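Local coordinates for protein ZYG-9 (Caenorhabditis elegans, PDB 2OF3) that organises microtubules and spindle poles during mitosis and meiosis in one-cell embryos, and is required for default positioning of the oocyte nucleus, at residues 93-96 against 97-100; 104-107 against 108-111; 110-113 against 114-118; 138-141 against 142-145; 148-151 against 152-156. All coordinates share one frame; numbering follows the deposited sequence.

Interaction 1 (93-96 against 97-100)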
# COMPACT_ATOMS: atom_id res chain seq x y z
N THR A 93 10.06 -1.65 -2.79
CA THR A 93 9.67 -2.64 -1.80
C THR A 93 10.88 -3.32 -1.15
O THR A 93 10.80 -3.72 0.01
CB THR A 93 8.69 -3.76 -2.33
OG1 THR A 93 9.38 -4.54 -3.31
CG2 THR A 93 7.44 -3.17 -2.96
N LEU A 94 11.98 -3.48 -1.90
CA LEU A 94 13.22 -4.07 -1.37
C LEU A 94 13.78 -3.19 -0.25
O LEU A 94 14.25 -3.70 0.79
CB LEU A 94 14.25 -4.22 -2.49
CG LEU A 94 13.95 -5.14 -3.68
CD1 LEU A 94 15.17 -5.19 -4.55
CD2 LEU A 94 13.59 -6.52 -3.21
N ARG A 95 13.69 -1.87 -0.45
CA ARG A 95 14.00 -0.88 0.58
C ARG A 95 13.11 -0.92 1.78
O ARG A 95 13.54 -0.51 2.84
CB ARG A 95 14.02 0.55 0.03
CG ARG A 95 14.93 0.74 -1.17
CD ARG A 95 16.38 0.36 -0.84
NE ARG A 95 16.83 -0.46 -1.93
CZ ARG A 95 17.31 -1.69 -1.84
NH1 ARG A 95 17.51 -2.27 -0.70
NH2 ARG A 95 17.64 -2.30 -2.94
N PHE A 96 11.90 -1.43 1.68
CA PHE A 96 11.04 -1.60 2.85
C PHE A 96 11.52 -2.64 3.86
O PHE A 96 11.04 -2.67 4.99
CB PHE A 96 9.56 -1.89 2.46
CG PHE A 96 8.90 -0.77 1.69
CD1 PHE A 96 9.43 0.53 1.70
CD2 PHE A 96 7.75 -1.00 0.93
CE1 PHE A 96 8.84 1.59 0.97
CE2 PHE A 96 7.13 0.04 0.19
CZ PHE A 96 7.69 1.35 0.21
N PHE A 97 12.47 -3.49 3.49
CA PHE A 97 12.95 -4.55 4.37
C PHE A 97 14.23 -4.16 5.17
O PHE A 97 14.57 -4.78 6.18
CB PHE A 97 13.12 -5.84 3.57
CG PHE A 97 11.80 -6.50 3.27
CD1 PHE A 97 11.28 -7.45 4.14
CD2 PHE A 97 11.05 -6.11 2.17
CE1 PHE A 97 10.06 -8.04 3.92
CE2 PHE A 97 9.80 -6.72 1.91
CZ PHE A 97 9.30 -7.69 2.79
N GLU A 98 14.90 -3.11 4.72
CA GLU A 98 16.02 -2.54 5.42
C GLU A 98 15.58 -1.53 6.49
O GLU A 98 14.52 -0.92 6.40
CB GLU A 98 16.87 -1.89 4.38
CG GLU A 98 17.41 -2.96 3.49
CD GLU A 98 17.77 -2.49 2.12
OE1 GLU A 98 17.74 -1.26 1.86
OE2 GLU A 98 18.08 -3.39 1.29
N THR A 99 16.40 -1.35 7.51
CA THR A 99 16.15 -0.31 8.52
C THR A 99 17.21 0.75 8.27
O THR A 99 18.42 0.52 8.44
CB THR A 99 16.33 -0.85 9.95
OG1 THR A 99 17.71 -1.22 10.11
CG2 THR A 99 15.44 -2.11 10.20
N ASN A 100 16.76 1.90 7.80
CA ASN A 100 17.63 3.00 7.48
C ASN A 100 16.64 4.11 7.17
O ASN A 100 16.12 4.18 6.07
CB ASN A 100 18.53 2.68 6.29
CG ASN A 100 19.17 3.92 5.67
OD1 ASN A 100 19.10 5.04 6.19
ND2 ASN A 100 19.77 3.72 4.51
O HOH W 1 16.04 -5.65 0.98
O HOH W 2 14.96 2.12 4.00
O HOH W 3 12.41 0.21 5.89
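Leu94 O is gripped twice: by the backbone N-H of Phe97, with N 3.2 Å from that oxygen, and by water 1, which donates to it. Water 1 also donates to Glu98 OE2, whose position is less certain because of its clash with Arg95 NH1. Arg95 and Glu98 run side by side and point the same way. The guanidinium and carboxylate planes are turned only 22° from each other, and the carboxylate sits at the edge of the guanidinium as a salt bridge whose exact spacing is doubtful. Leu94 CB lies against one face of that guanidinium. This is where the chain leaves helix 85-95 for the loop to helix 101-120, within the all-helical TOG domain. CG of Phe97 lies opposite its own carbonyl carbon (chi1 -76°), which lays the ring edge back toward the preceding turn, with Thr93 O close to the ring plane and 3.2 Å from CD2; Phe28 and Pro31 also touch the ring. Arg95 O receives a weak bond from Glu98 N at 3.5 Å. Water 2 donates to Arg95 O and, 3.1 Å away, to Asn100 O, carrying the link on to the N-cap residue of the next helix.

Interaction 2 (104-107 against 108-111)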
# COMPACT_ATOMS: atom_id res chain seq x y z
N LEU A 104 14.64 5.58 3.81
CA LEU A 104 13.16 5.41 3.77
C LEU A 104 12.42 6.68 3.40
O LEU A 104 11.53 6.63 2.58
CB LEU A 104 12.59 4.81 5.06
CG LEU A 104 11.08 4.48 4.99
CD1 LEU A 104 10.73 3.37 3.94
CD2 LEU A 104 10.54 4.10 6.34
N ILE A 105 12.77 7.82 4.01
CA ILE A 105 12.18 9.10 3.62
C ILE A 105 12.23 9.34 2.11
O ILE A 105 11.23 9.78 1.52
CB ILE A 105 12.89 10.32 4.34
CG1 ILE A 105 12.51 10.36 5.81
CG2 ILE A 105 12.44 11.61 3.73
CD1 ILE A 105 13.67 10.94 6.78
N LYS A 106 13.38 9.09 1.49
CA LYS A 106 13.53 9.35 0.06
C LYS A 106 12.83 8.30 -0.80
O LYS A 106 12.42 8.60 -1.92
CB LYS A 106 15.00 9.35 -0.39
CG LYS A 106 15.88 10.51 0.17
CD LYS A 106 15.35 11.85 -0.30
CE LYS A 106 15.90 12.99 0.57
NZ LYS A 106 15.87 14.21 -0.28
N VAL A 107 12.80 7.06 -0.33
CA VAL A 107 12.02 6.01 -1.03
C VAL A 107 10.56 6.42 -1.07
O VAL A 107 9.94 6.38 -2.11
CB VAL A 107 12.17 4.64 -0.36
CG1 VAL A 107 11.12 3.67 -0.92
CG2 VAL A 107 13.61 4.09 -0.54
N LEU A 108 10.02 6.90 0.06
CA LEU A 108 8.60 7.25 0.08
C LEU A 108 8.29 8.44 -0.77
O LEU A 108 7.21 8.53 -1.34
CB LEU A 108 8.10 7.44 1.53
CG LEU A 108 8.23 6.13 2.32
CD1 LEU A 108 7.91 6.52 3.75
CD2 LEU A 108 7.21 5.07 1.84
N GLU A 109 9.25 9.35 -0.89
CA GLU A 109 9.10 10.50 -1.78
C GLU A 109 9.04 10.04 -3.21
O GLU A 109 8.21 10.54 -3.98
CB GLU A 109 10.28 11.43 -1.58
CG GLU A 109 10.40 12.55 -2.50
CD GLU A 109 11.69 13.35 -2.23
OE1 GLU A 109 12.31 13.19 -1.15
OE2 GLU A 109 12.05 14.16 -3.10
N LEU A 110 9.90 9.09 -3.58
CA LEU A 110 9.79 8.49 -4.93
C LEU A 110 8.44 7.78 -5.14
O LEU A 110 7.83 7.95 -6.20
CB LEU A 110 10.96 7.54 -5.28
CG LEU A 110 10.93 6.96 -6.70
CD1 LEU A 110 10.91 8.09 -7.78
CD2 LEU A 110 12.12 6.04 -6.92
N CYS A 111 7.98 7.00 -4.16
CA CYS A 111 6.71 6.27 -4.28
C CYS A 111 5.58 7.27 -4.49
O CYS A 111 4.73 7.06 -5.34
CB CYS A 111 6.41 5.43 -3.01
SG CYS A 111 7.53 4.04 -2.81
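One buried stripe of helix 101-120 is carried by Leu104 and Leu108, a turn apart on the inward face of an amphipathic helix. The two leucines cross obliquely, CG of Leu104 lying 4.0 Å from CD1 of Leu108. CG of Leu108 also rests 3.3 Å from Leu104 O, the same oxygen that accepts the Leu108 N-H. Leu108 reaches it because its CG is swung to the side opposite its own carbonyl carbon (chi1 -63°), which lays the side chain back over the preceding turn. Beside this pair, Val107 CG1 touches Cys111 SG at 4.1 Å. On the outer face Lys106 and Glu109 stretch out in the same direction; their salt bridge is long, NZ to OE1 3.8 Å, and the aliphatic CD of the lysine is nearer that oxygen at 3.4 Å. An alanine in place of Leu108 is likely to open a gap beside Leu104 and leave Phe96, Val152 and Ile155 with less to pack against. Helices 60-76 and 85-95 meet the buried side through Leu67 and Cys92, and helix 146-163 through Ile155: the helix-on-helix layering of a TOG domain, a stack of HEAT-type helical repeats.

Interaction 3 (110-113 against 114-118)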
# COMPACT_ATOMS: atom_id res chain seq x y z
N LEU A 110 9.90 9.09 -3.58
CA LEU A 110 9.79 8.49 -4.93
C LEU A 110 8.44 7.78 -5.14
O LEU A 110 7.83 7.95 -6.20
CB LEU A 110 10.96 7.54 -5.28
CG LEU A 110 10.93 6.96 -6.70
CD1 LEU A 110 10.91 8.09 -7.78
CD2 LEU A 110 12.12 6.04 -6.92
N CYS A 111 7.98 7.00 -4.16
CA CYS A 111 6.71 6.27 -4.28
C CYS A 111 5.58 7.27 -4.49
O CYS A 111 4.73 7.06 -5.34
CB CYS A 111 6.41 5.43 -3.01
SG CYS A 111 7.53 4.04 -2.81
N LYS A 112 5.58 8.36 -3.72
CA LYS A 112 4.58 9.42 -3.85
C LYS A 112 4.51 10.06 -5.25
O LYS A 112 3.43 10.21 -5.82
CB LYS A 112 4.78 10.48 -2.73
CG LYS A 112 3.80 11.67 -2.72
CD LYS A 112 2.46 11.33 -2.04
CE LYS A 112 1.53 12.59 -2.01
NZ LYS A 112 2.17 13.64 -1.12
N VAL A 113 5.65 10.38 -5.80
CA VAL A 113 5.74 11.00 -7.11
C VAL A 113 5.19 10.04 -8.15
O VAL A 113 4.44 10.44 -9.04
CB VAL A 113 7.26 11.37 -7.36
CG1 VAL A 113 7.65 11.36 -8.78
CG2 VAL A 113 7.61 12.73 -6.69
N ILE A 114 5.58 8.77 -8.06
CA ILE A 114 5.13 7.75 -9.02
C ILE A 114 3.60 7.55 -8.98
O ILE A 114 2.95 7.59 -10.03
CB ILE A 114 5.90 6.37 -8.83
CG1 ILE A 114 7.35 6.45 -9.34
CG2 ILE A 114 5.19 5.22 -9.58
CD1 ILE A 114 8.18 5.28 -8.86
N VAL A 115 3.02 7.38 -7.80
CA VAL A 115 1.56 7.15 -7.70
C VAL A 115 0.74 8.41 -8.06
O VAL A 115 -0.34 8.28 -8.66
CB VAL A 115 1.11 6.50 -6.34
CG1 VAL A 115 1.89 5.22 -6.12
CG2 VAL A 115 1.34 7.47 -5.15
N GLU A 116 1.27 9.60 -7.75
CA GLU A 116 0.68 10.87 -8.29
C GLU A 116 0.71 10.99 -9.80
O GLU A 116 -0.30 11.37 -10.38
CB GLU A 116 1.36 12.07 -7.68
CG GLU A 116 0.68 12.37 -6.37
CD GLU A 116 1.41 13.41 -5.56
OE1 GLU A 116 2.58 13.75 -5.92
OE2 GLU A 116 0.82 13.84 -4.55
N LEU A 117 1.81 10.59 -10.46
CA LEU A 117 1.85 10.56 -11.92
C LEU A 117 0.93 9.54 -12.51
O LEU A 117 0.25 9.80 -13.53
CB LEU A 117 3.28 10.26 -12.42
CG LEU A 117 4.31 11.42 -12.43
CD1 LEU A 117 5.76 10.84 -12.61
CD2 LEU A 117 3.90 12.38 -13.53
N ILE A 118 0.84 8.35 -11.89
CA ILE A 118 -0.15 7.36 -12.32
C ILE A 118 -1.56 7.95 -12.18
O ILE A 118 -2.38 7.88 -13.14
CB ILE A 118 -0.01 6.05 -11.50
CG1 ILE A 118 1.31 5.35 -11.83
CG2 ILE A 118 -1.26 5.07 -11.73
CD1 ILE A 118 1.67 4.18 -10.78
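Lys112 leaves the helix with CG trans to its own N (chi1 180°) and then bends at chi2 (82°) and chi4, while Glu116, one turn on, sets out at chi1 -85° and runs straight beyond CG. The two chains therefore cross. NZ stands 3.7 Å from Glu116 OE2, a long salt bridge; CE is modelled 2.9 Å from Glu116 OE2, an unusually short approach, so the exact placing of these ends is doubtful. The lower part of the glutamate folds back on the backbone, with CB 3.3 Å from Lys112 O, the oxygen that also accepts the Glu116 N-H. This outer pair belongs to the second half of helix 101-120, a long helix of the TOG domain's HEAT-like array. On the buried side Ile114 sends its CG1-CD1 arm back along the helix, and CD1 comes across Leu110, 3.9 Å from its CG. Helix 85-95 covers Ile114 through Ser85, Leu88 and Leu89. Val115 puts CG2 in the crowded position between its N and its carbonyl carbon, wedging that methyl against the preceding turn, 3.4 Å from Cys111 O and almost as near Lys112 O; its side chain also touches Val158 of helix 146-163. A looser i to i+4 pair lies farther along: Val113 CG1 and Leu117 CD1 are 4.3 Å apart, both residues meeting Leu81 of helix 78-83. Under all of this run four i to i+4 backbone bonds, including Val115 N to Cys111 O at 3.0 Å.

Interaction 4 (138-141 against 142-145)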
# COMPACT_ATOMS: atom_id res chain seq x y z
N LEU A 138 2.08 -1.42 2.96
CA LEU A 138 1.32 -1.54 4.21
C LEU A 138 2.15 -1.99 5.41
O LEU A 138 1.80 -1.67 6.57
CB LEU A 138 0.05 -2.39 4.02
CG LEU A 138 -0.98 -1.80 3.08
CD1 LEU A 138 -2.12 -2.77 2.94
CD2 LEU A 138 -1.47 -0.44 3.54
N LEU A 139 3.27 -2.67 5.18
CA LEU A 139 4.19 -2.94 6.26
C LEU A 139 4.69 -1.66 6.96
O LEU A 139 4.90 -1.64 8.19
CB LEU A 139 5.41 -3.75 5.78
CG LEU A 139 5.13 -5.16 5.21
CD1 LEU A 139 6.45 -5.79 4.61
CD2 LEU A 139 4.48 -6.08 6.28
N LYS A 140 4.86 -0.59 6.19
CA LYS A 140 5.50 0.61 6.64
C LYS A 140 4.51 1.47 7.38
O LYS A 140 4.91 2.47 8.04
CB LYS A 140 6.04 1.38 5.42
CG LYS A 140 7.16 0.62 4.70
CD LYS A 140 8.43 0.50 5.51
CE LYS A 140 8.52 -0.90 6.10
NZ LYS A 140 9.65 -0.97 7.07
N THR A 141 3.22 1.12 7.30
CA THR A 141 2.22 1.69 8.23
C THR A 141 2.55 1.35 9.68
O THR A 141 2.07 2.03 10.59
CB THR A 141 0.74 1.30 7.93
OG1 THR A 141 0.51 -0.10 8.19
CG2 THR A 141 0.35 1.66 6.49
N GLY A 142 3.38 0.35 9.93
CA GLY A 142 3.77 0.05 11.30
C GLY A 142 5.05 0.74 11.74
O GLY A 142 5.68 0.30 12.69
N GLU A 143 5.47 1.77 11.01
CA GLU A 143 6.66 2.54 11.37
C GLU A 143 6.44 3.25 12.74
O GLU A 143 5.34 3.71 13.04
CB GLU A 143 6.99 3.56 10.26
CG GLU A 143 7.73 2.93 9.07
CD GLU A 143 9.09 2.45 9.48
OE1 GLU A 143 9.75 3.22 10.19
OE2 GLU A 143 9.49 1.31 9.15
N ALA A 144 7.49 3.33 13.56
CA ALA A 144 7.39 3.82 14.92
C ALA A 144 7.25 5.34 14.98
O ALA A 144 6.69 5.86 15.95
CB ALA A 144 8.56 3.33 15.75
N LYS A 145 7.73 6.03 13.94
CA LYS A 145 7.66 7.48 13.88
C LYS A 145 6.38 7.97 13.24
O LYS A 145 6.00 7.52 12.15
CB LYS A 145 8.86 8.05 13.13
CG LYS A 145 10.09 8.22 14.00
CD LYS A 145 11.29 8.64 13.16
CE LYS A 145 11.17 10.10 12.65
NZ LYS A 145 10.69 10.17 11.20
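Gly142 N bonds to Leu139 O at 3.0 Å, and Glu143 N to Lys140 O at 3.1 Å: two overlapping i to i+3 turns that carry the chain from helix 127-139 into the loop before helix 146-163 of the TOG domain. This is the tight part. Glu143 presses its CB and CG onto the same Lys140 carbonyl, CG only 3.0 Å from O. Just behind, Thr141 OG1 sits between its backbone N and carbonyl carbon (chi1 69°), which brings it to Leu138 O; it donates there at 2.6 Å in the carbonyl plane, so that this oxygen holds both the hydroxyl and the Thr141 N-H. CG2 of Thr141 packs on Val152, and the side chain also touches Gln183 and Glu186 of helix 181-198. The open side is different: Ala144 and Lys145 run on exposed, with Lys145 at the N-cap position of the next helix. Between the two regimes lie Lys140 and Glu143, side by side and joined by a salt bridge, with Leu104 touching both. Lys140 NZ also bonds Phe96 O, its stronger polar partner, which ties this loop to the one after helix 85-95. A glutamine in place of Glu143 would probably leave the lysine ammonium without its charged mate, though still bonded to Phe96 O. The ammonium reaches Glu143 OE2 on its anti side, 3.1 Å away and 17° out of the carboxylate plane.

Interaction 5 (148-151 against 152-156)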
# COMPACT_ATOMS: atom_id res chain seq x y z
N MET A 148 6.53 9.31 9.64
CA MET A 148 6.70 8.24 8.69
C MET A 148 5.36 7.55 8.37
O MET A 148 5.07 7.30 7.18
CB MET A 148 7.79 7.29 9.12
CG MET A 148 9.18 7.98 8.94
SD MET A 148 9.72 7.90 7.19
CE MET A 148 10.28 6.27 7.39
N ARG A 149 4.54 7.32 9.40
CA ARG A 149 3.19 6.78 9.18
C ARG A 149 2.37 7.74 8.36
O ARG A 149 1.57 7.32 7.56
CB ARG A 149 2.48 6.47 10.50
CG ARG A 149 3.14 5.37 11.29
CD ARG A 149 2.30 4.92 12.46
NE ARG A 149 2.08 5.99 13.46
CZ ARG A 149 2.88 6.25 14.50
NH1 ARG A 149 4.04 5.59 14.73
NH2 ARG A 149 2.52 7.23 15.31
N THR A 150 2.56 9.04 8.54
CA THR A 150 1.84 10.02 7.77
C THR A 150 2.17 9.99 6.28
O THR A 150 1.30 10.15 5.42
CB THR A 150 2.10 11.43 8.36
OG1 THR A 150 1.52 11.44 9.66
CG2 THR A 150 1.47 12.52 7.50
N SER A 151 3.44 9.83 5.97
CA SER A 151 3.93 9.83 4.59
C SER A 151 3.41 8.60 3.87
O SER A 151 3.06 8.67 2.69
CB SER A 151 5.48 9.79 4.58
OG SER A 151 5.99 11.09 4.90
N VAL A 152 3.36 7.50 4.61
CA VAL A 152 2.83 6.22 4.09
C VAL A 152 1.34 6.39 3.82
O VAL A 152 0.89 6.00 2.74
CB VAL A 152 3.11 5.09 5.04
CG1 VAL A 152 2.33 3.82 4.60
CG2 VAL A 152 4.67 4.86 5.15
N ARG A 153 0.59 7.02 4.72
CA ARG A 153 -0.84 7.16 4.50
C ARG A 153 -1.13 8.05 3.36
O ARG A 153 -2.12 7.82 2.65
CB ARG A 153 -1.61 7.65 5.73
CG ARG A 153 -3.03 8.17 5.44
CD ARG A 153 -4.06 7.07 4.86
NE ARG A 153 -4.84 6.71 6.00
CZ ARG A 153 -6.04 7.15 6.41
NH1 ARG A 153 -6.93 7.89 5.71
NH2 ARG A 153 -6.38 6.69 7.57
N ASP A 154 -0.32 9.09 3.15
CA ASP A 154 -0.51 9.97 1.97
C ASP A 154 -0.36 9.20 0.67
O ASP A 154 -1.10 9.45 -0.30
CB ASP A 154 0.47 11.15 1.94
CG ASP A 154 0.27 12.13 3.10
OD1 ASP A 154 -0.89 12.27 3.59
OD2 ASP A 154 1.29 12.74 3.53
N ILE A 155 0.59 8.25 0.62
CA ILE A 155 0.70 7.37 -0.60
C ILE A 155 -0.51 6.43 -0.70
O ILE A 155 -1.06 6.26 -1.75
CB ILE A 155 2.04 6.55 -0.63
CG1 ILE A 155 3.25 7.46 -0.75
CG2 ILE A 155 2.06 5.46 -1.75
CD1 ILE A 155 4.45 6.86 -0.02
N VAL A 156 -0.95 5.85 0.41
CA VAL A 156 -2.15 5.03 0.40
C VAL A 156 -3.33 5.83 -0.13
O VAL A 156 -4.15 5.29 -0.85
CB VAL A 156 -2.44 4.49 1.80
CG1 VAL A 156 -3.80 3.76 1.82
CG2 VAL A 156 -1.33 3.49 2.23
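Here the contact is between successive turns of one helix, 146-163, whose first half packs between helices 101-120 and 181-198 in the helical stack of the TOG domain. Four i to i+4 backbone bonds hold the turns together, from Val152 N to Met148 O through Ile155 N to Ser151 O. The side chains mostly meet backbone oxygens of the previous turn. Val152 lays CG2 3.2 Å from Met148 O, an apolar methyl set close over an acceptor that is already bonded to Val152 N. That methyl is placed there by lying opposite the carbonyl carbon of its own residue, while CG1 stands trans to N (chi1 170°). Ile155 does the same with its longer arm, CD1 reaching back to 3.5 Å from Ser151 O. Both residues face Leu108 of helix 101-120 and Leu137 of helix 127-139, so this is the buried side. Arg153 leads off the other way, over Leu189, Val190 and Tyr193 of helix 181-198. Arg149 sends its guanidinium to Glu143 O in the preceding loop, and Thr150 OG1 bonds back to Asp146 O. On the more open flank Thr150 and Asp154 lie alongside each other, pointing the same way, with Thr150 CG2 4.0 Å from Asp154 OD2. That carboxylate oxygen also stands 3.2 Å from Thr150 O, two acceptors brought close and not hydrogen-bonded to each other, while Asp154 N bonds to the same Thr150 O at 3.0 Å.

Along the chain the five contacts follow in order, interactions 2 and 3 overlapping at Leu110 and Cys111 on helix 101-120. Interactions 1 and 4 lie where the chain leaves helices 85-95 and 127-139, their centres 11 Å apart, and touch where Phe97 CZ meets Leu139 CD1 at 3.9 Å. Interaction 5, on helix 146-163, runs alongside interaction 2 with centres about 10 Å apart; Leu108 CD1 and Val152 CG2 meet at 3.9 Å. Interaction 3 lies farther along helix 101-120, about 19 Å between centres from interaction 4, and does not touch it. The contacts thus sit on neighbouring helices, and on the loops that follow them, that pack on one another within the TOG domain.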